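PDB 3EGC: putative ribose operon repressor from Burkholderia thailandensis, which probably binds regulatory DNA as a LacI-type transcription factor, acting as a repressor that may control a ribose operon. Local coordinates for the interface of chains A and B. Residues are numbered along the deposited sequence; one frame, centred on the assembly and turned at random. Chains: chain A/B, putative ribose operon repressor.

The interface of chains A and B. Residues chain A 8-10, 40; chain B 42, 59, 63.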
ATOM      1  N   SER A   8      -1.328  -1.902 -30.200  1.00 40.88           N
ATOM      2  CA  SER A   8      -0.430  -2.781 -29.415  1.00 40.09           C
ATOM      3  C   SER A   8      -1.091  -3.458 -28.186  1.00 38.68           C
ATOM      4  O   SER A   8      -0.642  -4.484 -27.722  1.00 38.72           O
ATOM      5  CB  SER A   8       0.834  -2.027 -28.997  1.00 39.66           C
ATOM      6  OG  SER A   8       0.605  -1.277 -27.841  1.00 39.73           O
ATOM      7  N   ASN A   9      -2.169  -2.891 -27.674  1.00 37.55           N
ATOM      8  CA  ASN A   9      -2.800  -3.426 -26.447  1.00 36.81           C
ATOM      9  C   ASN A   9      -1.942  -3.359 -25.181  1.00 35.47           C
ATOM     10  O   ASN A   9      -2.078  -4.208 -24.281  1.00 34.84           O
ATOM     11  CB  ASN A   9      -3.309  -4.847 -26.637  1.00 37.24           C
ATOM     12  CG  ASN A   9      -4.619  -4.901 -27.379  1.00 39.87           C
ATOM     13  OD1 ASN A   9      -4.655  -5.303 -28.525  1.00 38.71           O
ATOM     14  ND2 ASN A   9      -5.716  -4.482 -26.718  1.00 44.97           N
ATOM     15  N   VAL A  10      -1.113  -2.316 -25.110  1.00 33.78           N
ATOM     16  CA  VAL A  10      -0.256  -2.068 -23.969  1.00 32.64           C
ATOM     17  C   VAL A  10      -0.506  -0.635 -23.578  1.00 32.40           C
ATOM     18  O   VAL A  10      -0.515   0.268 -24.383  1.00 31.79           O
ATOM     19  CB  VAL A  10       1.251  -2.212 -24.285  1.00 33.05           C
ATOM     20  CG1 VAL A  10       2.098  -1.905 -22.982  1.00 33.23           C
ATOM     21  CG2 VAL A  10       1.574  -3.610 -24.866  1.00 32.29           C
ATOM     22  N   SER A  40      -2.536  -5.015 -21.620  1.00 31.67           N
ATOM     23  CA  SER A  40      -1.473  -5.189 -20.685  1.00 31.63           C
ATOM     24  C   SER A  40      -1.032  -3.829 -20.095  1.00 30.66           C
ATOM     25  O   SER A  40      -1.206  -2.788 -20.723  1.00 30.09           O
ATOM     26  CB  SER A  40      -0.274  -5.861 -21.400  1.00 31.30           C
ATOM     27  OG  SER A  40      -0.559  -7.227 -21.657  1.00 32.38           O
TER
ATOM     28  N   LEU B  42       5.891  -5.228 -16.875  1.00 29.20           N
ATOM     29  CA  LEU B  42       4.474  -5.492 -17.077  1.00 29.95           C
ATOM     30  C   LEU B  42       3.847  -5.940 -15.747  1.00 29.54           C
ATOM     31  O   LEU B  42       4.328  -6.851 -15.121  1.00 29.99           O
ATOM     32  CB  LEU B  42       4.267  -6.586 -18.136  1.00 29.36           C
ATOM     33  CG  LEU B  42       4.168  -6.314 -19.630  1.00 32.15           C
ATOM     34  CD1 LEU B  42       3.834  -7.632 -20.411  1.00 31.69           C
ATOM     35  CD2 LEU B  42       3.156  -5.190 -20.065  1.00 31.25           C
ATOM     36  N   GLN B  59      -0.655 -15.014 -20.420  1.00 34.58           N
ATOM     37  CA  GLN B  59      -0.663 -13.711 -21.090  1.00 35.64           C
ATOM     38  C   GLN B  59       0.732 -13.081 -21.180  1.00 35.67           C
ATOM     39  O   GLN B  59       1.140 -12.581 -22.213  1.00 34.54           O
ATOM     40  CB  GLN B  59      -1.553 -12.784 -20.268  1.00 36.26           C
ATOM     41  CG  GLN B  59      -1.711 -11.364 -20.741  1.00 40.05           C
ATOM     42  CD  GLN B  59      -2.509 -10.563 -19.702  1.00 46.51           C
ATOM     43  OE1 GLN B  59      -3.659 -10.919 -19.342  1.00 49.10           O
ATOM     44  NE2 GLN B  59      -1.898  -9.512 -19.194  1.00 47.36           N
ATOM     45  N   ARG B  63       3.286 -12.819 -24.608  1.00 39.27           N
ATOM     46  CA  ARG B  63       3.789 -11.514 -24.951  1.00 39.41           C
ATOM     47  C   ARG B  63       5.302 -11.580 -24.989  1.00 39.29           C
ATOM     48  O   ARG B  63       5.983 -10.570 -25.228  1.00 38.94           O
ATOM     49  CB  ARG B  63       3.349 -10.484 -23.915  1.00 39.77           C
ATOM     50  CG  ARG B  63       1.925 -10.026 -24.059  1.00 40.92           C
ATOM     51  CD  ARG B  63       1.768  -8.609 -23.483  1.00 43.11           C
ATOM     52  NE  ARG B  63       0.590  -7.954 -24.019  1.00 46.75           N
ATOM     53  CZ  ARG B  63       0.584  -7.195 -25.113  1.00 45.85           C
ATOM     54  NH1 ARG B  63       1.718  -6.968 -25.753  1.00 42.55           N
ATOM     55  NH2 ARG B  63      -0.548  -6.614 -25.519  1.00 46.14           N
TER
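The guanidinium of B:Arg63 presents one face to A:Val10 and an edge to the loop A:Ser8–A:Asn9, across what is probably the dimer interface of this LacI-family sugar-binding core. CG2 of A:Val10 lies over that face, 3.7 Å from CZ of B:Arg63, and the two side chains run past one another in opposite directions. At the edge, in plane, sit the carbonyl oxygen of A:Ser8 and CB of A:Asn9. NH2 of B:Arg63 donates a nearly straight hydrogen bond to A:Ser8 O (3.1 Å, 166° at H), which it meets in the carbonyl plane. The backbone oxygen of A:Asn9 is as near to NH2 but stands above the guanidinium, on the face that carries A:Val10, and the N-H points elsewhere; it may still favour the cationic group electrostatically.

The arginine illustrates how one long side chain can reach both a backbone carbonyl and a side-chain hydroxyl of a partner subunit. It follows helix 50-62 and is stretched from CG to NE, while a last turn about CD–NE (chi4 -91°) sets the guanidinium across the line of the chain. NE also donates to OG of A:Ser40 at 2.7 Å, but this bond is bent, the hydroxyl being displaced well out of plane towards the A:Val10 face. Being bent, it probably restrains the group's rotation less than the bond to A:Ser8 O does.

At the start of strand 40-45, A:Ser40 holds OG beside its own backbone N (chi1 -73°), and CB is turned to B:Leu42, whose CD2 branch touches it at 3.7 Å. NE2 of B:Gln59 approaches the same hydroxyl more loosely, 3.6 Å from A:Ser40 OG. The two-fold axis repeats the arrangement with the chains exchanged.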